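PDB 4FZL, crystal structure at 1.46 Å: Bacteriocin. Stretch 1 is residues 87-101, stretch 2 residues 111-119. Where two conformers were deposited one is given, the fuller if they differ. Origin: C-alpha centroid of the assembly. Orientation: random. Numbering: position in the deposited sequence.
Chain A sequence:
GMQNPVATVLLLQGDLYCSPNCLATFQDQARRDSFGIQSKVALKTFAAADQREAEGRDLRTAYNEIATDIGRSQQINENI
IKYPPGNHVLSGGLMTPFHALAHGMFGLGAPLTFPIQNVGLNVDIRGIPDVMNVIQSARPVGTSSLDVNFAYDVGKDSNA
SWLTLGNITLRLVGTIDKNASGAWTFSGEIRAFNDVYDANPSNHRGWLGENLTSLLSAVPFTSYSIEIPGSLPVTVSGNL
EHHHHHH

Stretch 1 (87-101) NHVLSGGLMTPFHAL
Stretch 2 111-119: PLTFPIQNV

The most unusual feature of this contact is the close approach of Gly 92 to Asn 118, where the absence of a side chain is obligatory. Gly 92 has phi/psi of 84/3°, and an ideal CB would point toward the other stretch and lie 2.0 Å from Asn 118 O; the same backbone angles would also jam it against the carbonyl oxygen of Ser 91. Without it, the two CA atoms come within 4.8 Å, and Gly 92 CA makes a CA-H...O contact of 3.3 Å with Asn 118 O.

Before this point the segments run side by side in the same direction, pairing His 88 with Leu 112, Val 89 with Thr 113 and Leu 90 with Phe 114 (CA-CA 5.2, 4.7 and 5.0 Å). Both backbones are extended, with Val 89 at -137/133° and Thr 113 at -108/132°, and a single beta bridge joins these two residues. Thr 113 bonds to the neighbors of Val 89 on both sides: its N donates to His 88 O (3.0 Å), while its O accepts from Leu 90 N (2.9 Å), both nearly linear. Water 1 extends the link, accepting from His 88 N and donating to Pro 111 O (both 2.8 Å); water 2 joins His 88 O to Thr 113 OG1, again at 2.8 Å each.

Leu 90 O is then free for a side chain. Asn 118, in the m rotamer with chi2 near 0°, directs ND2 to Leu 90 O (3.0 Å, 168°), its amide taking the place of the backbone NH that Pro 115 lacks. The chain reaches this position through a short, weakly bonded helical segment, in which Asn 118 N donates to Pro 115 O (2.8 Å).

Leu 90 (m, t) points toward stretch 2 and is buried. Its CB sits over one face of the Phe 114 ring, 4.1 Å from the centroid, and its CD1 lies 3.7 Å from Leu 112 CD2 and 3.8 Å from Phe 114 CD2. Leu 112 (t, p) starts sideways but its end comes nearer, placing CD1 3.3 Å from His 88 CB and CD2 4.2 Å from Ala 100 CA on the helix and 4.4 Å from Ala 100 CB, a loose apolar contact. On the more exposed side, Val 89 CG1 packs 3.7 Å from Pro 115 CD.

Stretch 1 is braced internally. His 88 (m) and His 99 (t) share a hydrogen bond of 2.9 Å between His 88 ND1 and His 99 NE2. A type I turn, Gly 93 to Thr 96, leads into the helix, and Thr 96 OG1 accepts from Gly 92 N (2.8 Å).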

# COMPACT_ATOMS: atom_id res chain seq x y z
N ASN A 87 -14.31 2.44 5.98
CA ASN A 87 -12.97 2.14 6.41
C ASN A 87 -12.17 1.47 5.26
O ASN A 87 -12.28 0.28 5.02
CB ASN A 87 -13.00 1.22 7.65
CG ASN A 87 -13.36 1.97 8.96
OD1 ASN A 87 -13.92 3.08 8.96
ND2 ASN A 87 -13.03 1.33 10.09
N HIS A 88 -11.34 2.23 4.55
CA HIS A 88 -10.52 1.63 3.49
C HIS A 88 -9.33 0.95 4.05
O HIS A 88 -8.68 1.44 4.97
CB HIS A 88 -10.05 2.70 2.48
CG HIS A 88 -11.12 3.08 1.50
ND1 HIS A 88 -11.20 2.54 0.26
CD2 HIS A 88 -12.21 3.94 1.65
CE1 HIS A 88 -12.29 3.04 -0.36
NE2 HIS A 88 -12.93 3.86 0.51
N VAL A 89 -8.98 -0.16 3.44
CA VAL A 89 -7.90 -0.99 3.87
C VAL A 89 -7.13 -1.39 2.61
O VAL A 89 -7.68 -1.95 1.66
CB VAL A 89 -8.40 -2.28 4.56
CG1 VAL A 89 -7.21 -3.12 5.04
CG2 VAL A 89 -9.32 -1.91 5.75
N LEU A 90 -5.83 -1.26 2.69
CA LEU A 90 -4.89 -1.67 1.67
C LEU A 90 -4.43 -3.14 1.86
O LEU A 90 -4.02 -3.57 2.90
CB LEU A 90 -3.65 -0.81 1.62
CG LEU A 90 -3.86 0.70 1.39
CD1 LEU A 90 -2.64 1.64 1.53
CD2 LEU A 90 -4.53 0.92 0.03
N SER A 91 -4.55 -3.91 0.79
CA SER A 91 -4.18 -5.25 0.87
C SER A 91 -2.71 -5.65 0.84
O SER A 91 -2.38 -6.77 1.25
CB SER A 91 -4.90 -5.98 -0.28
OG SER A 91 -4.18 -5.98 -1.50
N GLY A 92 -1.88 -4.79 0.28
CA GLY A 92 -0.51 -5.13 -0.01
C GLY A 92 -0.30 -5.87 -1.32
O GLY A 92 0.84 -6.24 -1.67
N GLY A 93 -1.38 -6.05 -2.06
CA GLY A 93 -1.32 -6.70 -3.32
C GLY A 93 -1.04 -5.78 -4.52
O GLY A 93 -0.74 -4.63 -4.37
N LEU A 94 -1.19 -6.36 -5.73
CA LEU A 94 -0.89 -5.73 -7.01
C LEU A 94 -1.48 -4.30 -7.12
O LEU A 94 -0.81 -3.32 -7.58
CB LEU A 94 -1.54 -6.55 -8.12
CG LEU A 94 -1.36 -6.16 -9.56
CD1 LEU A 94 0.13 -5.96 -9.85
CD2 LEU A 94 -1.99 -7.26 -10.41
N MET A 95 -2.75 -4.18 -6.67
CA MET A 95 -3.48 -2.94 -6.88
C MET A 95 -3.40 -1.97 -5.73
O MET A 95 -4.05 -0.90 -5.74
CB MET A 95 -4.93 -3.20 -7.30
CG MET A 95 -4.96 -3.67 -8.80
SD MET A 95 -6.59 -4.22 -9.26
CE MET A 95 -6.34 -4.80 -10.92
N THR A 96 -2.63 -2.29 -4.73
CA THR A 96 -2.51 -1.41 -3.56
C THR A 96 -2.06 0.03 -3.91
O THR A 96 -2.68 1.01 -3.45
CB THR A 96 -1.66 -2.05 -2.47
OG1 THR A 96 -2.47 -2.97 -1.76
CG2 THR A 96 -1.14 -0.99 -1.43
N PRO A 97 -1.02 0.20 -4.76
CA PRO A 97 -0.64 1.62 -5.01
C PRO A 97 -1.77 2.36 -5.75
O PRO A 97 -1.90 3.56 -5.64
CB PRO A 97 0.62 1.53 -5.88
CG PRO A 97 0.92 0.10 -6.00
CD PRO A 97 -0.00 -0.75 -5.21
N PHE A 98 -2.54 1.63 -6.58
CA PHE A 98 -3.68 2.26 -7.25
C PHE A 98 -4.78 2.62 -6.28
O PHE A 98 -5.51 3.61 -6.43
CB PHE A 98 -4.24 1.36 -8.33
CG PHE A 98 -3.29 1.18 -9.49
CD1 PHE A 98 -3.19 2.13 -10.48
CD2 PHE A 98 -2.48 0.06 -9.55
CE1 PHE A 98 -2.29 1.93 -11.57
CE2 PHE A 98 -1.58 -0.13 -10.62
CZ PHE A 98 -1.48 0.83 -11.61
N HIS A 99 -4.96 1.78 -5.28
CA HIS A 99 -5.96 2.06 -4.24
C HIS A 99 -5.56 3.33 -3.48
O HIS A 99 -6.39 4.19 -3.25
CB HIS A 99 -6.07 0.78 -3.29
CG HIS A 99 -7.17 0.86 -2.29
ND1 HIS A 99 -7.49 -0.19 -1.51
CD2 HIS A 99 -8.11 1.84 -2.04
CE1 HIS A 99 -8.55 0.10 -0.74
NE2 HIS A 99 -8.96 1.33 -1.06
N ALA A 100 -4.29 3.46 -3.12
CA ALA A 100 -3.79 4.66 -2.46
C ALA A 100 -3.95 5.87 -3.38
O ALA A 100 -4.22 7.02 -2.89
CB ALA A 100 -2.36 4.46 -1.97
N LEU A 101 -3.65 5.67 -4.66
CA LEU A 101 -3.79 6.78 -5.63
C LEU A 101 -5.28 7.27 -5.69
O LEU A 101 -5.63 8.46 -5.61
CB LEU A 101 -3.32 6.35 -7.03
CG LEU A 101 -3.54 7.34 -8.17
CD1 LEU A 101 -2.55 8.45 -7.91
CD2 LEU A 101 -3.18 6.58 -9.45
N PRO A 111 -8.49 9.05 6.82
CA PRO A 111 -7.38 8.09 6.98
C PRO A 111 -7.65 6.74 6.29
O PRO A 111 -8.82 6.37 6.14
CB PRO A 111 -7.30 7.87 8.49
CG PRO A 111 -8.16 8.91 9.12
CD PRO A 111 -9.13 9.38 8.09
N LEU A 112 -6.59 5.98 5.91
CA LEU A 112 -6.67 4.67 5.23
C LEU A 112 -5.83 3.78 6.18
O LEU A 112 -4.90 4.26 6.89
CB LEU A 112 -6.02 4.86 3.79
CG LEU A 112 -5.55 3.89 2.78
CD1 LEU A 112 -6.76 3.12 2.33
CD2 LEU A 112 -5.01 4.52 1.52
N THR A 113 -6.13 2.49 6.21
CA THR A 113 -5.38 1.50 6.99
C THR A 113 -4.56 0.62 6.11
O THR A 113 -5.07 0.14 5.11
CB THR A 113 -6.31 0.69 7.87
OG1 THR A 113 -7.02 1.59 8.72
CG2 THR A 113 -5.55 -0.37 8.66
N PHE A 114 -3.29 0.43 6.45
CA PHE A 114 -2.38 -0.47 5.77
C PHE A 114 -1.86 -1.43 6.84
O PHE A 114 -0.91 -1.15 7.49
CB PHE A 114 -1.21 0.26 5.10
CG PHE A 114 -0.52 -0.53 4.01
CD1 PHE A 114 -0.68 -1.87 3.80
CD2 PHE A 114 0.36 0.09 3.18
CE1 PHE A 114 -0.04 -2.54 2.79
CE2 PHE A 114 1.06 -0.57 2.21
CZ PHE A 114 0.85 -1.91 2.01
N PRO A 115 -2.59 -2.53 7.09
CA PRO A 115 -2.16 -3.41 8.20
C PRO A 115 -0.67 -3.79 8.09
O PRO A 115 -0.21 -4.13 6.98
CB PRO A 115 -3.09 -4.62 8.06
CG PRO A 115 -4.32 -4.01 7.39
CD PRO A 115 -3.80 -3.02 6.40
N ILE A 116 0.05 -3.77 9.21
CA ILE A 116 1.50 -3.96 9.08
C ILE A 116 1.88 -5.28 8.37
O ILE A 116 2.88 -5.34 7.67
CB ILE A 116 2.18 -3.76 10.49
CG1 ILE A 116 3.68 -3.50 10.37
CG2 ILE A 116 1.92 -4.98 11.41
CD1 ILE A 116 4.36 -3.01 11.65
N GLN A 117 1.09 -6.31 8.65
CA GLN A 117 1.36 -7.58 8.05
C GLN A 117 1.17 -7.64 6.50
O GLN A 117 1.69 -8.49 5.83
CB GLN A 117 0.57 -8.66 8.79
CG GLN A 117 -0.90 -8.61 8.51
CD GLN A 117 -1.72 -7.78 9.50
OE1 GLN A 117 -1.19 -6.91 10.18
NE2 GLN A 117 -3.02 -8.07 9.57
N ASN A 118 0.46 -6.64 5.95
CA ASN A 118 0.25 -6.52 4.53
C ASN A 118 1.35 -5.77 3.78
O ASN A 118 1.41 -5.87 2.55
CB ASN A 118 -1.06 -5.85 4.18
CG ASN A 118 -2.30 -6.64 4.63
OD1 ASN A 118 -2.17 -7.71 5.20
ND2 ASN A 118 -3.50 -6.03 4.45
N VAL A 119 2.26 -5.14 4.50
CA VAL A 119 3.24 -4.30 3.86
C VAL A 119 4.32 -5.13 3.16
O VAL A 119 4.82 -4.75 2.11
CB VAL A 119 3.84 -3.35 4.90
CG1 VAL A 119 5.03 -2.54 4.30
CG2 VAL A 119 2.73 -2.43 5.46
O HOH W 1 -10.72 4.98 4.70
O HOH W 2 -9.53 2.08 7.57
O HOH W 3 -0.26 -8.46 1.36
O HOH W 4 2.91 -6.17 -0.02